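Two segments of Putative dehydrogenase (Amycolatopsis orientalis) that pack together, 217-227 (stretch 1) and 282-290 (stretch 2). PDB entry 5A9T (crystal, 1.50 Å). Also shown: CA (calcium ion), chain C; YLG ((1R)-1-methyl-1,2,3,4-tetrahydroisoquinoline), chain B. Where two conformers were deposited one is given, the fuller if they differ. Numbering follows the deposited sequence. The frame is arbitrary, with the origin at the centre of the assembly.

Stretch 1 217-227: QIIKAEAPTID
Stretch 2 (282-290) YYSVIELWR

A helix, residues 217-227, packs against a 3-10 segment, 282-288, followed by the chain's last two residues, Trp289 and the C-terminal Arg290. The helix kinks where Pro224, lacking an amide hydrogen, and Thr225 make no bond to the preceding turn; Ile226 N to Glu222 O (3.0 Å) resumes the pattern. Register is set by Ile226 and Tyr283, CA to CA 6.8 Å.

The four-residue spacing puts Ile218, Glu222 and Ile226 on one side of the helix, all with CB toward the partner and chi1 m, and Tyr283 meets all three. Its chi1 of -50° and chi2 of -73° lay the ring along the helix. Glu222 CB sits 4.2 Å from the Tyr283 ring centroid, 11° off the normal, a CH-pi contact over the face. Glu222 (m, m, chi3 -8°) then carries OE2 to a water at 2.9 Å, which lies 2.7 Å from Tyr283 OH, so the polar ends are joined without a direct hydrogen bond. Ile218 (m, t) brings CG2 to 3.3 Å from Tyr283 OH.

Ile226, also m, t, places CG1 3.8 Å from Tyr283 CB, and its CG2 reaches Ile286 CD1 (4.4 Å; Ile286 is t, t) and the guanidinium edge at Arg290 NH2 (3.5 Å). Arg290 (m, t, t, chi4 -75°) is anchored by a salt bridge, NE to Glu287 OE2 at 2.8 Å, while its carboxylate binds calcium.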

# COMPACT_ATOMS: atom_id res chain seq x y z
N GLN A 217 -9.29 1.49 3.00
CA GLN A 217 -10.49 1.65 3.82
C GLN A 217 -10.25 1.15 5.22
O GLN A 217 -10.75 1.72 6.20
CB GLN A 217 -11.68 0.92 3.22
CG GLN A 217 -12.30 1.63 2.04
CD GLN A 217 -12.79 3.04 2.37
OE1 GLN A 217 -12.21 4.04 1.91
NE2 GLN A 217 -13.84 3.14 3.18
N ILE A 218 -9.47 0.06 5.40
CA ILE A 218 -9.22 -0.43 6.77
C ILE A 218 -8.35 0.62 7.54
O ILE A 218 -8.59 0.95 8.70
CB ILE A 218 -8.57 -1.81 6.73
CG1 ILE A 218 -9.64 -2.80 6.37
CG2 ILE A 218 -7.98 -2.14 8.07
CD1 ILE A 218 -9.18 -4.19 6.00
N ILE A 219 -7.34 1.20 6.85
CA ILE A 219 -6.54 2.23 7.51
C ILE A 219 -7.43 3.42 8.01
O ILE A 219 -7.31 3.84 9.12
CB ILE A 219 -5.47 2.74 6.57
CG1 ILE A 219 -4.41 1.66 6.42
CG2 ILE A 219 -4.82 3.99 7.19
CD1 ILE A 219 -3.43 1.92 5.31
N LYS A 220 -8.32 3.86 7.12
CA LYS A 220 -9.28 4.95 7.46
C LYS A 220 -10.14 4.55 8.64
O LYS A 220 -10.45 5.40 9.54
CB LYS A 220 -10.13 5.37 6.26
CG LYS A 220 -9.32 6.18 5.28
CD LYS A 220 -9.95 6.24 3.91
CE LYS A 220 -11.26 7.00 3.90
NZ LYS A 220 -11.01 8.43 4.13
N ALA A 221 -10.57 3.30 8.67
CA ALA A 221 -11.47 2.84 9.75
C ALA A 221 -10.76 2.71 11.07
O ALA A 221 -11.42 2.60 12.13
CB ALA A 221 -12.11 1.52 9.38
N GLU A 222 -9.44 2.52 11.05
CA GLU A 222 -8.61 2.19 12.19
C GLU A 222 -7.83 3.34 12.77
O GLU A 222 -7.36 3.36 13.90
CB GLU A 222 -7.66 1.00 11.93
CG GLU A 222 -8.41 -0.25 11.65
CD GLU A 222 -9.08 -0.90 12.86
OE1 GLU A 222 -8.87 -0.49 14.01
OE2 GLU A 222 -9.87 -1.87 12.58
N ALA A 223 -7.68 4.42 11.98
CA ALA A 223 -6.76 5.50 12.40
C ALA A 223 -7.19 6.20 13.71
O ALA A 223 -6.37 6.47 14.54
CB ALA A 223 -6.49 6.47 11.23
N PRO A 224 -8.54 6.47 13.90
CA PRO A 224 -8.89 7.09 15.21
C PRO A 224 -8.58 6.18 16.37
O PRO A 224 -8.31 6.70 17.46
CB PRO A 224 -10.41 7.39 15.05
CG PRO A 224 -10.57 7.59 13.59
CD PRO A 224 -9.65 6.53 12.95
N THR A 225 -8.68 4.87 16.18
CA THR A 225 -8.36 3.92 17.24
C THR A 225 -6.84 3.93 17.58
O THR A 225 -6.37 3.93 18.72
CB THR A 225 -8.84 2.50 16.86
OG1 THR A 225 -10.23 2.56 16.68
CG2 THR A 225 -8.56 1.52 17.96
N ILE A 226 -6.01 4.11 16.53
CA ILE A 226 -4.59 4.33 16.71
C ILE A 226 -4.28 5.51 17.58
O ILE A 226 -3.49 5.48 18.54
CB ILE A 226 -3.83 4.31 15.36
CG1 ILE A 226 -3.92 2.95 14.67
CG2 ILE A 226 -2.41 4.82 15.59
CD1 ILE A 226 -3.55 2.99 13.22
N ASP A 227 -4.91 6.64 17.25
CA ASP A 227 -4.68 7.85 18.00
C ASP A 227 -5.18 7.75 19.46
O ASP A 227 -4.56 8.31 20.35
CB ASP A 227 -5.40 9.01 17.30
CG ASP A 227 -4.77 9.35 15.99
OD1 ASP A 227 -3.48 9.22 15.95
OD2 ASP A 227 -5.50 9.75 15.02
N TYR A 282 -3.58 -5.53 15.98
CA TYR A 282 -2.41 -5.53 15.11
C TYR A 282 -1.70 -4.20 15.19
O TYR A 282 -0.50 -4.08 15.22
CB TYR A 282 -2.87 -5.79 13.67
CG TYR A 282 -1.68 -5.84 12.74
CD1 TYR A 282 -1.13 -4.70 12.16
CD2 TYR A 282 -1.11 -7.06 12.40
CE1 TYR A 282 -0.01 -4.74 11.38
CE2 TYR A 282 -0.02 -7.12 11.60
CZ TYR A 282 0.60 -5.96 11.13
OH TYR A 282 1.71 -6.08 10.32
N TYR A 283 -2.50 -3.12 15.18
CA TYR A 283 -2.01 -1.74 15.03
C TYR A 283 -1.18 -1.26 16.19
O TYR A 283 -0.41 -0.34 16.06
CB TYR A 283 -3.22 -0.81 14.75
CG TYR A 283 -4.06 -1.34 13.66
CD1 TYR A 283 -3.63 -1.30 12.32
CD2 TYR A 283 -5.23 -2.06 13.92
CE1 TYR A 283 -4.36 -1.93 11.33
CE2 TYR A 283 -5.95 -2.68 12.88
CZ TYR A 283 -5.50 -2.62 11.62
OH TYR A 283 -6.20 -3.19 10.61
N SER A 284 -1.26 -1.98 17.36
CA SER A 284 -0.42 -1.71 18.48
C SER A 284 1.10 -1.85 18.22
O SER A 284 1.89 -1.25 18.94
CB SER A 284 -0.78 -2.57 19.66
OG SER A 284 -0.42 -3.92 19.45
N VAL A 285 1.42 -2.53 17.12
CA VAL A 285 2.85 -2.66 16.69
C VAL A 285 3.49 -1.32 16.51
O VAL A 285 4.67 -1.15 16.76
CB VAL A 285 2.94 -3.57 15.47
CG1 VAL A 285 2.46 -2.87 14.22
CG2 VAL A 285 4.35 -4.05 15.28
N ILE A 286 2.68 -0.27 16.19
CA ILE A 286 3.23 1.03 16.07
C ILE A 286 3.91 1.56 17.35
O ILE A 286 4.84 2.40 17.32
CB ILE A 286 2.20 2.08 15.56
CG1 ILE A 286 2.87 3.40 15.03
CG2 ILE A 286 1.17 2.40 16.67
CD1 ILE A 286 1.82 4.35 14.46
N GLU A 287 3.47 1.08 18.53
CA GLU A 287 4.08 1.60 19.77
C GLU A 287 5.51 1.26 20.02
O GLU A 287 6.19 2.10 20.63
CB GLU A 287 3.26 1.05 20.93
CG GLU A 287 1.91 1.65 21.00
CD GLU A 287 1.91 3.14 21.29
OE1 GLU A 287 2.69 3.58 22.20
OE2 GLU A 287 1.16 3.84 20.61
N LEU A 288 5.98 0.22 19.41
CA LEU A 288 7.44 -0.13 19.43
C LEU A 288 8.21 0.88 18.60
O LEU A 288 9.45 0.86 18.67
CB LEU A 288 7.63 -1.49 18.76
CG LEU A 288 7.03 -2.77 19.29
CD1 LEU A 288 6.97 -3.83 18.17
CD2 LEU A 288 7.86 -3.21 20.48
N TRP A 289 7.54 1.65 17.72
CA TRP A 289 8.31 2.52 16.77
C TRP A 289 8.26 3.98 17.06
O TRP A 289 9.05 4.74 16.49
CB TRP A 289 7.81 2.28 15.33
CG TRP A 289 7.77 0.86 14.89
CD1 TRP A 289 8.51 -0.17 15.43
CD2 TRP A 289 7.01 0.29 13.86
NE1 TRP A 289 8.22 -1.33 14.78
CE2 TRP A 289 7.29 -1.11 13.82
CE3 TRP A 289 6.07 0.79 12.95
CZ2 TRP A 289 6.61 -1.97 12.94
CZ3 TRP A 289 5.49 -0.03 12.07
CH2 TRP A 289 5.69 -1.41 12.07
N ARG A 290 7.28 4.44 17.85
CA ARG A 290 7.09 5.86 18.08
C ARG A 290 8.31 6.44 18.75
O ARG A 290 8.54 7.68 18.45
CB ARG A 290 5.85 6.12 18.97
CG ARG A 290 4.58 5.81 18.35
CD ARG A 290 3.44 6.20 19.26
NE ARG A 290 2.11 5.80 18.89
CZ ARG A 290 1.42 6.41 17.91
NH1 ARG A 290 2.02 7.37 17.16
NH2 ARG A 290 0.19 6.00 17.67
OXT ARG A 290 9.15 5.84 19.45
CA CA C . 10.31 8.12 19.97
C4 YLG B . -4.53 -9.12 7.30
C14 YLG B . -4.09 -8.01 8.03
C5 YLG B . -4.76 -7.46 9.17
C6 YLG B . -4.35 -6.36 9.87
C11 YLG B . -3.20 -5.81 9.38
C8 YLG B . -7.22 -7.08 9.46
C10 YLG B . -6.01 -8.03 9.68
C12 YLG B . -2.50 -6.32 8.26
C13 YLG B . -2.91 -7.45 7.56
N2 YLG B . -6.23 -9.34 9.06
C3 YLG B . -6.00 -9.57 7.65
O HOH W 1 -8.62 -4.14 11.30
O HOH W 2 12.12 9.13 21.12
O HOH W 3 10.10 10.31 18.78